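Local structure of beta-L-arabinobiosidase (Bacteroides thetaiotaomicron, 5MQR) at residues Met747-Val758 and Leu778-Glu786. The protein is probably a glycoside hydrolase that takes part in the breakdown of complex plant pectin by a gut bacterium. Residues are numbered along the deposited sequence; the frame is centred on the assembly and turned at random.
Sequences MDKFSSWNADAV and LETEYQRWE
Ser752 and Asn754 both hydrogen-bond to one carboxylate oxygen of Glu781. The hydroxyl of Ser752 donates from above the carboxylate plane, OG to Glu781 OE2 2.7 Å. Asn754 ND2 meets the syn lone pair of Glu781 OE2 in a long, bent bond (3.3 Å, 135°), with the oxygen tilted out of the amide plane. Glu781 is extended, with CG anti to the backbone N (chi1 179°), and this carries the acid across to the loop. Glu781 OE1 is hydrogen-bonded to Tyr736 OH. Ser752 OG also accepts from Asn754 N (3.0 Å), an ST turn just where helix 754-765 begins. Residues 754-758 and 778-786 run nearly antiparallel, their axes at 155°. Here Leu778 CD1 packs on Val758 CG1 at 3.9 Å. Trp785 is tightly packed too, its CZ2 3.0 Å from Phe750 O. The solvent side is Asp748 and Arg784. The backbone N of Asp748 sits over one guanidinium face, but its carboxylate makes no salt bridge there. A water accepts from Arg784 NH2 and Trp785 NE1. With an alanine at Glu781, Ser752 and Asn754 would probably lose this acceptor, and Tyr736 its carboxylate partner. Two donors and the water at OE2 are consistent with a negatively charged, buried carboxylate, which joins helix 768-788 to the loop leading into helix 754-765.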
loop_
_atom_site.group_PDB
_atom_site.type_symbol
_atom_site.label_atom_id
_atom_site.label_comp_id
_atom_site.label_asym_id
_atom_site.label_seq_id
_atom_site.Cartn_x
_atom_site.Cartn_y
_atom_site.Cartn_z
HETATM N N MSE A 747 -29.220 -33.842 -15.893
HETATM C CA MSE A 747 -28.627 -32.804 -16.755
HETATM C C MSE A 747 -29.477 -32.567 -17.994
HETATM O O MSE A 747 -29.487 -31.459 -18.539
HETATM C CB MSE A 747 -27.192 -33.166 -17.158
HETATM C CG MSE A 747 -26.285 -33.094 -15.938
HETATM SE SE MSE A 747 -24.375 -33.212 -16.370
HETATM C CE MSE A 747 -24.299 -31.334 -16.942
ATOM N N ASP A 748 -30.208 -33.587 -18.450
ATOM C CA ASP A 748 -31.103 -33.406 -19.575
ATOM C C ASP A 748 -32.348 -32.533 -19.259
ATOM O O ASP A 748 -33.091 -32.223 -20.166
ATOM C CB ASP A 748 -31.437 -34.762 -20.278
ATOM C CG ASP A 748 -32.347 -35.695 -19.461
ATOM O OD1 ASP A 748 -32.931 -35.311 -18.417
ATOM O OD2 ASP A 748 -32.477 -36.862 -19.886
ATOM N N LYS A 749 -32.554 -32.126 -18.004
ATOM C CA LYS A 749 -33.729 -31.350 -17.625
ATOM C C LYS A 749 -33.531 -29.843 -17.727
ATOM O O LYS A 749 -34.500 -29.109 -17.629
ATOM C CB LYS A 749 -34.189 -31.704 -16.193
ATOM C CG LYS A 749 -34.624 -33.155 -15.984
ATOM C CD LYS A 749 -35.876 -33.484 -16.776
ATOM C CE LYS A 749 -36.350 -34.901 -16.500
ATOM N NZ LYS A 749 -37.234 -35.355 -17.616
ATOM N N PHE A 750 -32.292 -29.385 -17.902
ATOM C CA PHE A 750 -32.020 -27.960 -18.010
ATOM C C PHE A 750 -30.959 -27.638 -19.050
ATOM O O PHE A 750 -29.955 -28.359 -19.182
ATOM C CB PHE A 750 -31.601 -27.381 -16.654
ATOM C CG PHE A 750 -32.686 -27.423 -15.616
ATOM C CD1 PHE A 750 -33.706 -26.479 -15.624
ATOM C CD2 PHE A 750 -32.713 -28.421 -14.659
ATOM C CE1 PHE A 750 -34.730 -26.520 -14.681
ATOM C CE2 PHE A 750 -33.724 -28.462 -13.708
ATOM C CZ PHE A 750 -34.737 -27.517 -13.722
ATOM N N SER A 751 -31.201 -26.549 -19.783
ATOM C CA SER A 751 -30.252 -26.031 -20.736
ATOM C C SER A 751 -28.903 -25.834 -20.057
ATOM O O SER A 751 -28.821 -25.641 -18.836
ATOM C CB SER A 751 -30.726 -24.699 -21.314
ATOM O OG SER A 751 -31.997 -24.809 -21.930
ATOM N N SER A 752 -27.852 -25.888 -20.872
ATOM C CA SER A 752 -26.472 -25.870 -20.376
ATOM C C SER A 752 -25.565 -24.913 -21.143
ATOM O O SER A 752 -25.532 -24.958 -22.389
ATOM C CB SER A 752 -25.880 -27.280 -20.465
ATOM O OG SER A 752 -24.500 -27.249 -20.167
ATOM N N TRP A 753 -24.824 -24.082 -20.398
ATOM C CA TRP A 753 -23.630 -23.400 -20.927
ATOM C C TRP A 753 -22.369 -23.904 -20.257
ATOM O O TRP A 753 -21.384 -23.193 -20.141
ATOM C CB TRP A 753 -23.750 -21.869 -20.904
ATOM C CG TRP A 753 -23.703 -21.122 -19.603
ATOM C CD1 TRP A 753 -22.618 -20.572 -19.044
ATOM C CD2 TRP A 753 -24.805 -20.777 -18.753
ATOM N NE1 TRP A 753 -22.942 -19.927 -17.890
ATOM C CE2 TRP A 753 -24.289 -20.024 -17.692
ATOM C CE3 TRP A 753 -26.177 -21.016 -18.798
ATOM C CZ2 TRP A 753 -25.086 -19.524 -16.666
ATOM C CZ3 TRP A 753 -26.975 -20.514 -17.779
ATOM C CH2 TRP A 753 -26.428 -19.787 -16.724
ATOM N N ASN A 754 -22.351 -25.187 -19.921
ATOM C CA ASN A 754 -21.289 -25.716 -19.069
ATOM C C ASN A 754 -19.926 -25.850 -19.705
ATOM O O ASN A 754 -18.923 -25.779 -18.985
ATOM C CB ASN A 754 -21.698 -27.043 -18.458
ATOM C CG ASN A 754 -22.838 -26.891 -17.481
ATOM O OD1 ASN A 754 -23.079 -25.806 -16.919
ATOM N ND2 ASN A 754 -23.582 -27.966 -17.302
ATOM N N ALA A 755 -19.868 -26.038 -21.020
ATOM C CA ALA A 755 -18.556 -26.058 -21.657
ATOM C C ALA A 755 -17.940 -24.669 -21.597
ATOM O O ALA A 755 -16.771 -24.533 -21.253
ATOM C CB ALA A 755 -18.617 -26.569 -23.076
ATOM N N ASP A 756 -18.730 -23.637 -21.881
ATOM C CA ASP A 756 -18.269 -22.244 -21.652
ATOM C C ASP A 756 -17.827 -22.015 -20.226
ATOM O O ASP A 756 -16.808 -21.402 -20.023
ATOM C CB ASP A 756 -19.332 -21.219 -22.024
ATOM C CG ASP A 756 -19.009 -19.832 -21.554
ATOM O OD1 ASP A 756 -18.335 -19.088 -22.305
ATOM O OD2 ASP A 756 -19.466 -19.491 -20.435
ATOM N N ALA A 757 -18.595 -22.498 -19.253
ATOM C CA ALA A 757 -18.245 -22.336 -17.845
ATOM C C ALA A 757 -16.955 -23.069 -17.444
ATOM O O ALA A 757 -16.179 -22.532 -16.672
ATOM C CB ALA A 757 -19.408 -22.746 -16.937
ATOM N N VAL A 758 -16.726 -24.271 -17.962
ATOM C CA VAL A 758 -15.483 -24.992 -17.695
ATOM C C VAL A 758 -14.262 -24.272 -18.298
ATOM O O VAL A 758 -13.222 -24.183 -17.632
ATOM C CB VAL A 758 -15.555 -26.471 -18.145
ATOM C CG1 VAL A 758 -14.169 -27.117 -18.187
ATOM C CG2 VAL A 758 -16.451 -27.233 -17.198
ATOM N N LEU A 778 -17.486 -33.004 -21.960
ATOM C CA LEU A 778 -18.179 -31.842 -22.515
ATOM C C LEU A 778 -18.660 -32.052 -23.943
ATOM O O LEU A 778 -19.725 -31.533 -24.304
ATOM C CB LEU A 778 -17.330 -30.588 -22.425
ATOM C CG LEU A 778 -17.016 -30.135 -20.996
ATOM C CD1 LEU A 778 -15.967 -29.031 -21.071
ATOM C CD2 LEU A 778 -18.265 -29.709 -20.232
ATOM N N GLU A 779 -17.912 -32.819 -24.738
ATOM C CA GLU A 779 -18.351 -33.172 -26.113
ATOM C C GLU A 779 -19.566 -34.060 -26.078
ATOM O O GLU A 779 -20.500 -33.846 -26.841
ATOM C CB GLU A 779 -17.262 -33.901 -26.925
ATOM C CG GLU A 779 -16.025 -33.086 -27.215
ATOM C CD GLU A 779 -14.921 -33.922 -27.854
ATOM O OE1 GLU A 779 -15.134 -34.364 -28.994
ATOM O OE2 GLU A 779 -13.850 -34.114 -27.211
ATOM N N THR A 780 -19.535 -35.073 -25.215
ATOM C CA THR A 780 -20.694 -35.933 -25.011
ATOM C C THR A 780 -21.929 -35.096 -24.620
ATOM O O THR A 780 -23.008 -35.298 -25.169
ATOM C CB THR A 780 -20.423 -37.019 -23.939
ATOM O OG1 THR A 780 -19.298 -37.803 -24.343
ATOM C CG2 THR A 780 -21.678 -37.950 -23.725
ATOM N N GLU A 781 -21.756 -34.157 -23.685
ATOM C CA GLU A 781 -22.857 -33.259 -23.320
ATOM C C GLU A 781 -23.383 -32.472 -24.538
ATOM O O GLU A 781 -24.607 -32.455 -24.794
ATOM C CB GLU A 781 -22.433 -32.294 -22.216
ATOM C CG GLU A 781 -23.511 -31.317 -21.786
ATOM C CD GLU A 781 -23.054 -30.379 -20.685
ATOM O OE1 GLU A 781 -21.828 -30.151 -20.535
ATOM O OE2 GLU A 781 -23.948 -29.846 -19.985
ATOM N N TYR A 782 -22.461 -31.827 -25.263
ATOM C CA TYR A 782 -22.815 -30.995 -26.413
ATOM C C TYR A 782 -23.616 -31.810 -27.448
ATOM O O TYR A 782 -24.690 -31.396 -27.882
ATOM C CB TYR A 782 -21.564 -30.401 -27.064
ATOM C CG TYR A 782 -21.896 -29.393 -28.127
ATOM C CD1 TYR A 782 -22.319 -29.792 -29.394
ATOM C CD2 TYR A 782 -21.811 -28.027 -27.866
ATOM C CE1 TYR A 782 -22.648 -28.851 -30.351
ATOM C CE2 TYR A 782 -22.129 -27.089 -28.829
ATOM C CZ TYR A 782 -22.546 -27.500 -30.063
ATOM O OH TYR A 782 -22.869 -26.554 -31.010
ATOM N N GLN A 783 -23.085 -32.970 -27.818
ATOM C CA GLN A 783 -23.689 -33.804 -28.849
ATOM C C GLN A 783 -25.111 -34.274 -28.472
ATOM O O GLN A 783 -25.959 -34.420 -29.361
ATOM C CB GLN A 783 -22.769 -34.989 -29.214
ATOM C CG GLN A 783 -21.529 -34.579 -30.015
ATOM C CD GLN A 783 -20.564 -35.741 -30.261
ATOM O OE1 GLN A 783 -20.907 -36.718 -30.928
ATOM N NE2 GLN A 783 -19.355 -35.641 -29.731
ATOM N N ARG A 784 -25.365 -34.468 -27.169
ATOM C CA ARG A 784 -26.680 -34.875 -26.694
ATOM C C ARG A 784 -27.678 -33.754 -26.977
ATOM O O ARG A 784 -28.713 -34.000 -27.598
ATOM C CB ARG A 784 -26.667 -35.264 -25.200
ATOM C CG ARG A 784 -28.052 -35.621 -24.665
ATOM C CD ARG A 784 -28.059 -36.078 -23.209
ATOM N NE ARG A 784 -27.252 -35.259 -22.301
ATOM C CZ ARG A 784 -27.549 -34.019 -21.900
ATOM N NH1 ARG A 784 -28.626 -33.377 -22.344
ATOM N NH2 ARG A 784 -26.737 -33.395 -21.058
ATOM N N TRP A 785 -27.347 -32.530 -26.562
ATOM C CA TRP A 785 -28.210 -31.383 -26.858
ATOM C C TRP A 785 -28.447 -31.191 -28.360
ATOM O O TRP A 785 -29.564 -30.940 -28.796
ATOM C CB TRP A 785 -27.663 -30.086 -26.225
ATOM C CG TRP A 785 -27.849 -30.043 -24.740
ATOM C CD1 TRP A 785 -26.868 -29.972 -23.787
ATOM C CD2 TRP A 785 -29.087 -30.080 -24.037
ATOM N NE1 TRP A 785 -27.428 -29.966 -22.521
ATOM C CE2 TRP A 785 -28.788 -30.012 -22.651
ATOM C CE3 TRP A 785 -30.428 -30.143 -24.443
ATOM C CZ2 TRP A 785 -29.775 -30.027 -21.668
ATOM C CZ3 TRP A 785 -31.431 -30.165 -23.453
ATOM C CH2 TRP A 785 -31.090 -30.102 -22.076
ATOM N N GLU A 786 -27.377 -31.296 -29.133
ATOM C CA GLU A 786 -27.433 -31.205 -30.591
ATOM C C GLU A 786 -28.340 -32.263 -31.214
ATOM O O GLU A 786 -29.078 -31.978 -32.128
ATOM C CB GLU A 786 -26.022 -31.347 -31.174
ATOM C CG GLU A 786 -25.918 -31.126 -32.670
ATOM C CD GLU A 786 -24.475 -31.144 -33.112
ATOM O OE1 GLU A 786 -23.883 -32.242 -33.092
ATOM O OE2 GLU A 786 -23.928 -30.059 -33.440
HETATM O O HOH W 1 -26.473 -30.694 -19.906
#